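PDB 3M7N: exosome complex component Rrp42 from Archaeoglobus fulgidus, which probably serves as a non-catalytic subunit of the RNA-degrading exosome, helping to structure the active site of its partner Rrp41. Local coordinates for residues S16-N21 with R27-F32; S122-E127 with E174-P179; A155-L160 with E254-I259; D220-M225 with V244-A249. All coordinates share one frame; numbering follows the deposited sequence.

Interaction 1: residues S16-N21 with R27-F32; sequences SKLRDN and RGFDEF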
loop_
_atom_site.group_PDB
_atom_site.type_symbol
_atom_site.label_atom_id
_atom_site.label_comp_id
_atom_site.label_asym_id
_atom_site.label_seq_id
_atom_site.Cartn_x
_atom_site.Cartn_y
_atom_site.Cartn_z
ATOM N N SER H 16 32.927 13.307 18.349
ATOM C CA SER H 16 34.136 14.057 18.666
ATOM C C SER H 16 34.128 14.430 20.159
ATOM O O SER H 16 35.097 14.206 20.877
ATOM C CB SER H 16 34.233 15.291 17.762
ATOM O OG SER H 16 35.128 16.251 18.272
ATOM N N LYS H 17 33.003 14.950 20.630
ATOM C CA LYS H 17 32.855 15.276 22.028
ATOM C C LYS H 17 32.998 14.055 22.929
ATOM O O LYS H 17 33.628 14.133 23.996
ATOM C CB LYS H 17 31.512 15.960 22.259
ATOM C CG LYS H 17 31.382 17.282 21.513
ATOM C CD LYS H 17 32.320 18.344 22.047
ATOM C CE LYS H 17 31.962 18.659 23.513
ATOM N NZ LYS H 17 32.560 19.947 24.033
ATOM N N LEU H 18 32.419 12.935 22.503
ATOM C CA LEU H 18 32.460 11.700 23.277
ATOM C C LEU H 18 33.899 11.220 23.464
ATOM O O LEU H 18 34.249 10.639 24.495
ATOM C CB LEU H 18 31.677 10.610 22.558
ATOM C CG LEU H 18 30.739 9.705 23.344
ATOM C CD1 LEU H 18 30.549 8.380 22.621
ATOM C CD2 LEU H 18 31.247 9.480 24.734
ATOM N N ARG H 19 34.717 11.447 22.444
ATOM C CA ARG H 19 36.117 11.066 22.471
ATOM C C ARG H 19 36.859 11.853 23.537
ATOM O O ARG H 19 37.855 11.389 24.070
ATOM C CB ARG H 19 36.772 11.288 21.093
ATOM C CG ARG H 19 36.568 10.125 20.112
ATOM C CD ARG H 19 37.559 10.158 18.947
ATOM N NE ARG H 19 37.432 11.393 18.181
ATOM C CZ ARG H 19 36.537 11.573 17.210
ATOM N NH1 ARG H 19 35.697 10.591 16.880
ATOM N NH2 ARG H 19 36.477 12.736 16.574
ATOM N N ASP H 20 36.373 13.051 23.829
ATOM C CA ASP H 20 36.954 13.881 24.869
ATOM C C ASP H 20 36.086 13.817 26.108
ATOM O O ASP H 20 35.999 14.790 26.840
ATOM C CB ASP H 20 37.056 15.324 24.390
ATOM C CG ASP H 20 37.885 16.205 25.320
ATOM O OD1 ASP H 20 38.853 15.707 25.937
ATOM O OD2 ASP H 20 37.575 17.415 25.416
ATOM N N ASN H 21 35.414 12.682 26.315
ATOM C CA ASN H 21 34.635 12.441 27.539
ATOM C C ASN H 21 33.574 13.504 27.916
ATOM O O ASN H 21 33.348 13.786 29.101
ATOM C CB ASN H 21 35.593 12.236 28.722
ATOM C CG ASN H 21 34.886 11.752 29.958
ATOM O OD1 ASN H 21 34.177 10.743 29.919
ATOM N ND2 ASN H 21 35.062 12.476 31.071
ATOM N N ARG H 27 25.972 17.799 29.953
ATOM C CA ARG H 27 25.407 16.895 30.953
ATOM C C ARG H 27 26.418 15.819 31.331
ATOM O O ARG H 27 27.324 15.508 30.567
ATOM C CB ARG H 27 24.121 16.232 30.433
ATOM C CG ARG H 27 22.823 17.045 30.573
ATOM C CD ARG H 27 21.853 16.745 29.387
ATOM N NE ARG H 27 21.235 15.447 29.561
ATOM C CZ ARG H 27 20.791 14.644 28.604
ATOM N NH1 ARG H 27 20.270 13.484 28.969
ATOM N NH2 ARG H 27 20.859 14.970 27.314
ATOM N N GLY H 28 26.266 15.239 32.515
ATOM C CA GLY H 28 26.993 14.029 32.829
ATOM C C GLY H 28 26.384 12.855 32.078
ATOM O O GLY H 28 25.300 12.957 31.509
ATOM N N PHE H 29 27.071 11.724 32.083
ATOM C CA PHE H 29 26.619 10.581 31.313
ATOM C C PHE H 29 25.472 9.832 31.946
ATOM O O PHE H 29 24.920 8.910 31.341
ATOM C CB PHE H 29 27.783 9.645 31.010
ATOM C CG PHE H 29 28.746 10.220 30.041
ATOM C CD1 PHE H 29 29.873 10.892 30.480
ATOM C CD2 PHE H 29 28.502 10.135 28.679
ATOM C CE1 PHE H 29 30.754 11.461 29.579
ATOM C CE2 PHE H 29 29.388 10.701 27.772
ATOM C CZ PHE H 29 30.513 11.365 28.226
ATOM N N ASP H 30 25.106 10.238 33.155
ATOM C CA ASP H 30 24.015 9.603 33.873
ATOM C C ASP H 30 22.977 10.645 34.268
ATOM O O ASP H 30 22.148 10.411 35.162
ATOM C CB ASP H 30 24.554 8.886 35.092
ATOM C CG ASP H 30 25.276 9.824 36.053
ATOM O OD1 ASP H 30 25.644 10.951 35.651
ATOM O OD2 ASP H 30 25.443 9.435 37.229
ATOM N N GLU H 31 22.997 11.778 33.561
ATOM C CA GLU H 31 22.141 12.927 33.894
ATOM C C GLU H 31 20.953 13.181 32.936
ATOM O O GLU H 31 21.149 13.463 31.753
ATOM C CB GLU H 31 23.006 14.199 33.982
ATOM C CG GLU H 31 22.235 15.438 34.310
ATOM C CD GLU H 31 23.112 16.680 34.355
ATOM O OE1 GLU H 31 24.339 16.558 34.142
ATOM O OE2 GLU H 31 22.564 17.785 34.581
ATOM N N PHE H 32 19.731 13.105 33.456
ATOM C CA PHE H 32 18.526 13.486 32.706
ATOM C C PHE H 32 18.441 14.993 32.479
ATOM O O PHE H 32 18.959 15.784 33.272
ATOM C CB PHE H 32 17.265 13.024 33.444
ATOM C CG PHE H 32 16.793 11.655 33.045
ATOM C CD1 PHE H 32 17.480 10.522 33.463
ATOM C CD2 PHE H 32 15.652 11.500 32.249
ATOM C CE1 PHE H 32 17.050 9.245 33.091
ATOM C CE2 PHE H 32 15.213 10.233 31.865
ATOM C CZ PHE H 32 15.918 9.095 32.296
#
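The Schellman motif that ends helix 4-19 meets the loop leading to strand 35-39 through L18, N21 and the ring of F29. L18 brings one methyl to the ring, CD2 lying 3.8 Å from F29 CE2 in an oblique approach. N21 comes to the neighbouring part of the ring with both backbone and side chain: its C lies at the ring edge, in plane, 3.7 Å from F29 CZ, while N21 OD1 is 3.5 Å from F29 CE1, with amide and ring planes 28° apart. N21 is the C-prime residue of the motif; its positive phi of 54° goes with the bonds from N21 N to L18 O and from E22 N to K17 O. On the other side, F29 follows G28 in a type I turn running to E31. E31 OE1 accepts from G28 N at 2.8 Å, and R27 grips E31 O side-on with NE and NH1, so the turn carrying the ring is tied at several points. F29 also packs on L197 of strand 195-198 and bonds through its backbone to V198. With an alanine at F29, L18 CD2 would probably lose its aromatic partner and a gap would open beside L18 and N21.

Interaction 2: residues S122-E127 with E174-P179; sequences SKLVIE and EDYLLP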
loop_
_atom_site.group_PDB
_atom_site.type_symbol
_atom_site.label_atom_id
_atom_site.label_comp_id
_atom_site.label_asym_id
_atom_site.label_seq_id
_atom_site.Cartn_x
_atom_site.Cartn_y
_atom_site.Cartn_z
ATOM N N SER H 122 -7.919 -6.213 39.672
ATOM C CA SER H 122 -9.005 -6.979 40.267
ATOM C C SER H 122 -9.991 -6.054 40.976
ATOM O O SER H 122 -11.154 -6.399 41.156
ATOM C CB SER H 122 -8.452 -8.042 41.223
ATOM O OG SER H 122 -7.628 -7.450 42.213
ATOM N N LYS H 123 -9.519 -4.876 41.367
ATOM C CA LYS H 123 -10.380 -3.860 41.956
ATOM C C LYS H 123 -11.166 -3.087 40.898
ATOM O O LYS H 123 -11.877 -2.131 41.215
ATOM C CB LYS H 123 -9.554 -2.886 42.788
ATOM C CG LYS H 123 -9.318 -3.327 44.225
ATOM C CD LYS H 123 -8.277 -2.444 44.892
ATOM C CE LYS H 123 -8.287 -2.597 46.405
ATOM N NZ LYS H 123 -9.373 -1.791 47.043
ATOM N N LEU H 124 -11.032 -3.497 39.641
ATOM C CA LEU H 124 -11.730 -2.833 38.537
ATOM C C LEU H 124 -12.789 -3.743 37.949
ATOM O O LEU H 124 -13.207 -3.574 36.796
ATOM C CB LEU H 124 -10.750 -2.400 37.446
ATOM C CG LEU H 124 -9.841 -1.245 37.862
ATOM C CD1 LEU H 124 -8.743 -1.033 36.843
ATOM C CD2 LEU H 124 -10.668 0.015 38.043
ATOM N N VAL H 125 -13.212 -4.707 38.759
ATOM C CA VAL H 125 -14.269 -5.621 38.376
ATOM C C VAL H 125 -15.609 -5.040 38.796
ATOM O O VAL H 125 -15.723 -4.404 39.844
ATOM C CB VAL H 125 -14.065 -7.005 39.011
ATOM C CG1 VAL H 125 -15.196 -7.945 38.618
ATOM C CG2 VAL H 125 -12.731 -7.582 38.579
ATOM N N ILE H 126 -16.618 -5.240 37.963
ATOM C CA ILE H 126 -17.941 -4.707 38.238
ATOM C C ILE H 126 -18.914 -5.869 38.392
ATOM O O ILE H 126 -19.859 -5.815 39.174
ATOM C CB ILE H 126 -18.389 -3.757 37.110
ATOM C CG1 ILE H 126 -17.456 -2.544 37.049
ATOM C CG2 ILE H 126 -19.819 -3.304 37.315
ATOM C CD1 ILE H 126 -17.720 -1.619 35.886
ATOM N N GLU H 127 -18.643 -6.938 37.659
ATOM C CA GLU H 127 -19.513 -8.091 37.623
ATOM C C GLU H 127 -18.718 -9.209 36.967
ATOM O O GLU H 127 -18.597 -9.242 35.742
ATOM C CB GLU H 127 -20.746 -7.757 36.782
ATOM C CG GLU H 127 -21.910 -8.730 36.912
ATOM C CD GLU H 127 -23.054 -8.400 35.956
ATOM O OE1 GLU H 127 -23.993 -9.223 35.853
ATOM O OE2 GLU H 127 -23.012 -7.325 35.303
ATOM N N GLU H 174 -20.586 6.645 43.148
ATOM C CA GLU H 174 -19.676 7.771 43.256
ATOM C C GLU H 174 -18.469 7.533 42.359
ATOM O O GLU H 174 -18.050 6.392 42.148
ATOM C CB GLU H 174 -19.174 7.915 44.701
ATOM C CG GLU H 174 -20.236 8.244 45.735
ATOM C CD GLU H 174 -20.539 9.725 45.801
ATOM O OE1 GLU H 174 -19.602 10.533 45.606
ATOM O OE2 GLU H 174 -21.713 10.083 46.046
ATOM N N ASP H 175 -17.907 8.616 41.839
ATOM C CA ASP H 175 -16.623 8.559 41.171
ATOM C C ASP H 175 -15.567 8.297 42.248
ATOM O O ASP H 175 -15.788 8.597 43.425
ATOM C CB ASP H 175 -16.321 9.897 40.488
ATOM C CG ASP H 175 -17.156 10.141 39.221
ATOM O OD1 ASP H 175 -17.888 9.240 38.752
ATOM O OD2 ASP H 175 -17.049 11.259 38.678
ATOM N N TYR H 176 -14.427 7.735 41.853
ATOM C CA TYR H 176 -13.281 7.636 42.756
ATOM C C TYR H 176 -11.954 7.664 42.007
ATOM O O TYR H 176 -11.876 7.267 40.844
ATOM C CB TYR H 176 -13.352 6.370 43.612
ATOM C CG TYR H 176 -13.380 5.097 42.810
ATOM C CD1 TYR H 176 -14.561 4.634 42.262
ATOM C CD2 TYR H 176 -12.225 4.356 42.599
ATOM C CE1 TYR H 176 -14.600 3.471 41.519
ATOM C CE2 TYR H 176 -12.258 3.176 41.862
ATOM C CZ TYR H 176 -13.451 2.748 41.327
ATOM O OH TYR H 176 -13.517 1.597 40.592
ATOM N N LEU H 177 -10.916 8.125 42.699
ATOM C CA LEU H 177 -9.553 8.043 42.207
ATOM C C LEU H 177 -9.146 6.600 41.923
ATOM O O LEU H 177 -9.376 5.705 42.740
ATOM C CB LEU H 177 -8.596 8.655 43.218
ATOM C CG LEU H 177 -8.964 10.075 43.643
ATOM C CD1 LEU H 177 -7.811 10.734 44.392
ATOM C CD2 LEU H 177 -9.372 10.911 42.419
ATOM N N LEU H 178 -8.555 6.378 40.751
ATOM C CA LEU H 178 -8.003 5.071 40.408
ATOM C C LEU H 178 -6.956 4.687 41.444
ATOM O O LEU H 178 -6.068 5.471 41.763
ATOM C CB LEU H 178 -7.363 5.125 39.024
ATOM C CG LEU H 178 -6.878 3.862 38.314
ATOM C CD1 LEU H 178 -8.043 3.081 37.709
ATOM C CD2 LEU H 178 -5.886 4.249 37.220
ATOM N N PRO H 179 -7.064 3.475 41.987
ATOM C CA PRO H 179 -6.031 3.025 42.930
ATOM C C PRO H 179 -4.719 2.717 42.207
ATOM O O PRO H 179 -4.642 1.758 41.450
ATOM C CB PRO H 179 -6.628 1.734 43.530
ATOM C CG PRO H 179 -8.079 1.696 43.075
ATOM C CD PRO H 179 -8.129 2.477 41.793
#
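K123 and Y176 approach where the loop before strand 131-141 passes the short strand 176-177. The carbonyl O of K123 is 4.1 Å from Y176 OH, a separation too long for a direct bond, while the CB of K123 points toward the facing segment. L124 comes next and carries the apolar part of the contact. Its CG stands anti to the carbonyl carbon (chi1 -70°), and its CD2 methyl reaches two partners: L178 CD1 at 4.1 Å, the two side chains crossing at about a right angle, and Y176 OH, also at 4.1 Å. These spacings describe light van der Waals contact; the two segments bury 174 Å² in all. Beyond L124 the chain turns a corner at I126, where I126 and E127 both face K131 in a classic beta bulge. The opposing segment forms a weakly bonded two-stranded antiparallel pair with 164-165, Y176 bonding through its backbone to V165. The CB of Y176 points toward the loop, and the ring extends that way to present OH to K123 and L124, with E174 O at the ring edge, in plane. L124 and L178 both also pack on M64 of strand 56-67, which brings the larger mixed sheet up to the leucine pair.

Interaction 3: residues A155-L160 with E254-I259; sequences AAIAAL and EKFKEI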
loop_
_atom_site.group_PDB
_atom_site.type_symbol
_atom_site.label_atom_id
_atom_site.label_comp_id
_atom_site.label_asym_id
_atom_site.label_seq_id
_atom_site.Cartn_x
_atom_site.Cartn_y
_atom_site.Cartn_z
ATOM N N ALA H 155 4.786 10.215 31.632
ATOM C CA ALA H 155 3.474 10.836 31.423
ATOM C C ALA H 155 2.373 9.817 31.644
ATOM O O ALA H 155 1.360 10.123 32.272
ATOM C CB ALA H 155 3.368 11.482 30.027
ATOM N N ALA H 156 2.579 8.599 31.156
ATOM C CA ALA H 156 1.590 7.554 31.380
ATOM C C ALA H 156 1.299 7.291 32.878
ATOM O O ALA H 156 0.132 7.244 33.286
ATOM C CB ALA H 156 1.968 6.280 30.652
ATOM N N ILE H 157 2.333 7.130 33.704
ATOM C CA ILE H 157 2.081 6.869 35.125
ATOM C C ILE H 157 1.539 8.114 35.859
ATOM O O ILE H 157 0.682 8.014 36.727
ATOM C CB ILE H 157 3.311 6.263 35.870
ATOM C CG1 ILE H 157 2.908 5.820 37.277
ATOM C CG2 ILE H 157 4.478 7.237 35.939
ATOM C CD1 ILE H 157 2.068 4.541 37.318
ATOM N N ALA H 158 2.026 9.287 35.496
ATOM C CA ALA H 158 1.457 10.509 36.051
ATOM C C ALA H 158 -0.046 10.599 35.738
ATOM O O ALA H 158 -0.854 10.954 36.601
ATOM C CB ALA H 158 2.199 11.735 35.524
ATOM N N ALA H 159 -0.411 10.256 34.509
ATOM C CA ALA H 159 -1.806 10.284 34.099
ATOM C C ALA H 159 -2.630 9.281 34.895
ATOM O O ALA H 159 -3.746 9.589 35.315
ATOM C CB ALA H 159 -1.940 10.003 32.623
ATOM N N LEU H 160 -2.087 8.078 35.080
ATOM C CA LEU H 160 -2.781 7.061 35.839
ATOM C C LEU H 160 -2.982 7.516 37.287
ATOM O O LEU H 160 -4.052 7.337 37.861
ATOM C CB LEU H 160 -2.030 5.735 35.768
ATOM C CG LEU H 160 -2.196 5.034 34.419
ATOM C CD1 LEU H 160 -1.197 3.889 34.267
ATOM C CD2 LEU H 160 -3.655 4.567 34.221
ATOM N N GLU H 254 11.434 10.570 42.500
ATOM C CA GLU H 254 11.248 11.549 43.557
ATOM C C GLU H 254 10.698 12.888 43.046
ATOM O O GLU H 254 10.374 13.779 43.830
ATOM C CB GLU H 254 12.534 11.687 44.387
ATOM C CG GLU H 254 13.136 13.077 44.499
ATOM C CD GLU H 254 14.501 13.047 45.191
ATOM O OE1 GLU H 254 15.063 11.931 45.353
ATOM O OE2 GLU H 254 15.006 14.135 45.570
ATOM N N LYS H 255 10.562 13.013 41.731
ATOM C CA LYS H 255 9.927 14.187 41.153
ATOM C C LYS H 255 8.397 14.073 41.242
ATOM O O LYS H 255 7.685 15.061 41.112
ATOM C CB LYS H 255 10.396 14.417 39.704
ATOM C CG LYS H 255 11.858 14.847 39.593
ATOM C CD LYS H 255 12.209 15.393 38.216
ATOM C CE LYS H 255 13.534 16.192 38.242
ATOM N NZ LYS H 255 13.765 17.116 37.027
ATOM N N PHE H 256 7.896 12.869 41.482
ATOM C CA PHE H 256 6.456 12.666 41.611
ATOM C C PHE H 256 5.916 13.095 42.972
ATOM O O PHE H 256 4.709 13.112 43.188
ATOM C CB PHE H 256 6.076 11.211 41.315
ATOM C CG PHE H 256 6.105 10.861 39.845
ATOM C CD1 PHE H 256 4.926 10.682 39.136
ATOM C CD2 PHE H 256 7.304 10.731 39.176
ATOM C CE1 PHE H 256 4.942 10.369 37.783
ATOM C CE2 PHE H 256 7.327 10.413 37.828
ATOM C CZ PHE H 256 6.139 10.239 37.127
ATOM N N LYS H 257 6.812 13.452 43.887
ATOM C CA LYS H 257 6.407 13.976 45.187
ATOM C C LYS H 257 5.817 15.376 44.999
ATOM O O LYS H 257 5.884 16.217 45.896
ATOM C CB LYS H 257 7.612 14.034 46.127
ATOM C CG LYS H 257 7.277 13.941 47.606
ATOM C CD LYS H 257 7.660 12.572 48.171
ATOM C CE LYS H 257 7.385 12.482 49.677
ATOM N NZ LYS H 257 7.892 11.212 50.290
ATOM N N GLU H 258 5.238 15.611 43.821
ATOM C CA GLU H 258 4.719 16.922 43.425
ATOM C C GLU H 258 5.849 17.935 43.223
ATOM O O GLU H 258 5.677 18.945 42.534
ATOM C CB GLU H 258 3.668 17.437 44.421
ATOM C CG GLU H 258 2.388 16.616 44.430
ATOM C CD GLU H 258 1.955 16.209 43.027
ATOM O OE1 GLU H 258 1.816 17.099 42.155
ATOM O OE2 GLU H 258 1.765 14.993 42.791
ATOM N N ILE H 259 7.002 17.642 43.825
ATOM C CA ILE H 259 8.236 18.410 43.642
ATOM C C ILE H 259 8.435 18.921 42.213
ATOM O O ILE H 259 8.665 18.136 41.289
ATOM C CB ILE H 259 9.469 17.550 44.003
ATOM C CG1 ILE H 259 9.474 17.208 45.497
ATOM C CG2 ILE H 259 10.760 18.253 43.582
ATOM C CD1 ILE H 259 10.662 16.353 45.929
ATOM O OXT ILE H 259 8.398 20.126 41.949
#
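F256 and the helical pair I157 and A158 bring the C-terminal tail of the chain against helix 148-161. The CB of F256 leaves its backbone in the direction of the helix, and CG stands anti to the carbonyl carbon, chi1 -75°, which continues the side chain the same way. From CG the ring runs out until its far part reaches the partners. CE1 meets two of them, A158 CB at 3.8 Å and I157 CG2 at 3.7 Å. At the tip, CZ makes the nearest approach, 3.6 Å from I157 CG2. Both methyl carbons come in obliquely to the ring, whereas A158 N sits at its edge, in plane. I157 offers CG2 because its other branch is turned off: CG1 stands anti to the backbone N (chi1 -171°), and the ethyl arm leads away from the phenyl group. A158 has only its CB to give; its CA and that of F256 are 7.8 Å apart, the nearest such pair across the two segments. The contact is wholly apolar, with 110 Å² buried. Around it, F256 also touches I37 of strand 35-39 and L183 of the loop before strand 185-192, while I157 packs on L183 and P184. A158 reaches I37 and A49 of strand 47-53, so the ring sits among helix 148-161, the first strand of the mixed sheet and the loop before strand 185-192.

Interaction 4: residues D220-M225 with V244-A249; sequences DNVVAM and VSINCA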
loop_
_atom_site.group_PDB
_atom_site.type_symbol
_atom_site.label_atom_id
_atom_site.label_comp_id
_atom_site.label_asym_id
_atom_site.label_seq_id
_atom_site.Cartn_x
_atom_site.Cartn_y
_atom_site.Cartn_z
ATOM N N ASP H 220 12.921 -0.620 43.607
ATOM C CA ASP H 220 14.120 -0.814 42.779
ATOM C C ASP H 220 14.224 -2.207 42.139
ATOM O O ASP H 220 15.279 -2.581 41.643
ATOM C CB ASP H 220 15.407 -0.526 43.562
ATOM C CG ASP H 220 15.546 0.946 43.970
ATOM O OD1 ASP H 220 14.689 1.786 43.616
ATOM O OD2 ASP H 220 16.541 1.270 44.651
ATOM N N ASN H 221 13.144 -2.976 42.147
ATOM C CA ASN H 221 13.129 -4.169 41.320
ATOM C C ASN H 221 13.057 -3.774 39.872
ATOM O O ASN H 221 12.359 -2.812 39.509
ATOM C CB ASN H 221 11.940 -5.050 41.646
ATOM C CG ASN H 221 11.966 -5.519 43.066
ATOM O OD1 ASN H 221 10.963 -5.465 43.764
ATOM N ND2 ASN H 221 13.129 -5.954 43.518
ATOM N N VAL H 222 13.806 -4.489 39.047
ATOM C CA VAL H 222 13.717 -4.309 37.618
ATOM C C VAL H 222 12.438 -5.015 37.180
ATOM O O VAL H 222 12.169 -6.151 37.583
ATOM C CB VAL H 222 14.935 -4.894 36.891
ATOM C CG1 VAL H 222 14.782 -4.744 35.387
ATOM C CG2 VAL H 222 16.226 -4.203 37.375
ATOM N N VAL H 223 11.650 -4.329 36.358
ATOM C CA VAL H 223 10.301 -4.770 36.036
ATOM C C VAL H 223 10.132 -4.934 34.513
ATOM O O VAL H 223 9.264 -5.674 34.037
ATOM C CB VAL H 223 9.269 -3.793 36.697
ATOM C CG1 VAL H 223 8.287 -3.223 35.713
ATOM C CG2 VAL H 223 8.570 -4.454 37.906
ATOM N N ALA H 224 10.997 -4.274 33.750
ATOM C CA ALA H 224 11.003 -4.438 32.299
ATOM C C ALA H 224 12.358 -4.019 31.791
ATOM O O ALA H 224 12.980 -3.123 32.348
ATOM C CB ALA H 224 9.918 -3.580 31.659
ATOM N N MET H 225 12.843 -4.674 30.754
ATOM C CA MET H 225 14.042 -4.191 30.090
ATOM C C MET H 225 13.916 -4.460 28.604
ATOM O O MET H 225 13.262 -5.415 28.179
ATOM C CB MET H 225 15.309 -4.862 30.622
ATOM C CG MET H 225 15.564 -4.733 32.123
ATOM S SD MET H 225 16.932 -5.805 32.658
ATOM C CE MET H 225 18.246 -4.867 31.986
ATOM N N VAL H 244 23.553 2.228 37.398
ATOM C CA VAL H 244 23.300 3.625 37.093
ATOM C C VAL H 244 21.805 3.875 36.874
ATOM O O VAL H 244 21.260 4.862 37.381
ATOM C CB VAL H 244 24.141 4.071 35.871
ATOM C CG1 VAL H 244 23.581 5.351 35.248
ATOM C CG2 VAL H 244 25.607 4.250 36.264
ATOM N N SER H 245 21.138 2.946 36.173
ATOM C CA SER H 245 19.734 3.112 35.780
ATOM C C SER H 245 18.766 3.008 36.950
ATOM O O SER H 245 17.838 3.808 37.080
ATOM C CB SER H 245 19.322 2.102 34.694
ATOM O OG SER H 245 20.076 2.278 33.520
ATOM N N ILE H 246 18.963 1.998 37.782
ATOM C CA ILE H 246 18.151 1.859 38.974
ATOM C C ILE H 246 18.250 3.157 39.765
ATOM O O ILE H 246 17.250 3.709 40.184
ATOM C CB ILE H 246 18.614 0.660 39.841
ATOM C CG1 ILE H 246 18.498 -0.653 39.044
ATOM C CG2 ILE H 246 17.825 0.604 41.154
ATOM C CD1 ILE H 246 19.011 -1.887 39.786
ATOM N N ASN H 247 19.469 3.657 39.921
ATOM C CA ASN H 247 19.685 4.918 40.614
ATOM C C ASN H 247 18.936 6.087 39.956
ATOM O O ASN H 247 18.134 6.753 40.617
ATOM C CB ASN H 247 21.187 5.212 40.750
ATOM C CG ASN H 247 21.492 6.240 41.835
ATOM O OD1 ASN H 247 21.606 5.897 43.015
ATOM N ND2 ASN H 247 21.631 7.503 41.437
ATOM N N CYS H 248 19.194 6.332 38.664
ATOM C CA CYS H 248 18.485 7.377 37.899
ATOM C C CYS H 248 16.967 7.308 38.036
ATOM O O CYS H 248 16.304 8.332 38.162
ATOM C CB CYS H 248 18.815 7.288 36.406
ATOM S SG CYS H 248 20.448 7.826 35.957
ATOM N N ALA H 249 16.430 6.094 37.972
ATOM C CA ALA H 249 15.002 5.848 38.114
ATOM C C ALA H 249 14.490 6.330 39.475
ATOM O O ALA H 249 13.384 6.873 39.588
ATOM C CB ALA H 249 14.711 4.339 37.933
HETATM O O HOH W 1 14.887 2.579 40.615
#
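In the C-terminal, second domain of the 3' exoribonuclease family, the turn and start of strand 222-228 pack on helix 235-253, D220 and V222 meeting I246. The CG2 methyl of I246 lies against the root of the aspartate, 3.6 Å from D220 CB and equally 3.6 Å from D220 CG, with the two side chains crossing obliquely. The other branch of I246 serves the strand: CD1 is 4.4 Å from V222 CG2, a looser apolar contact. With CG1 anti to the carbonyl carbon, chi1 -60°, CG2 is anti to the backbone N and faces D220, while CD1 is carried to V222. A water joins the same aspartate and isoleucine, donating to D220 OD1 at 3.1 Å and to I246 O at 2.7 Å. The carboxylate is thus bridged to a helix carbonyl through OD1, while OD2 makes a salt bridge to R250, one turn further along the helix. That pairing would probably favour the charged form of the aspartate.

D220 itself has a positive phi of 70° and stands in the turn that leads from strand 211-216 into strand 222-228. In the antiparallel pairing of these strands V223 and A224 both face T215, a classic beta bulge. Strand 222-228 is outermost in its sheet within this chain, yet V222, A224 and M225 continue the ladder with an antiparallel strand of the neighbouring exonuclease 1 chain. From that subunit M206 packs on V222 and R212 on I246.

In the fold
Interactions 3 and 4 are buried, their centres about 12 and 13 Å from the chain's centre, whereas 1 and 2 are only partly buried and lie on opposite sides of that centre, their own centres 46 Å apart. Interaction 3 is wholly apolar; 1 and 2 mix apolar packing with polar atoms that make no bond across the segments, and interaction 4 adds a water bridge and takes part in a subunit interface. Along the chain, 4 is nested within the loop closed by 3, and helix 235-253 bears segment 244-249 and runs into the tail 254-259. Interaction 1 touches 4 through D30 CB and V244 CG1, 3.7 Å apart, while 2 meets 3 where L178 CD2 packs 3.6 Å from L160 O.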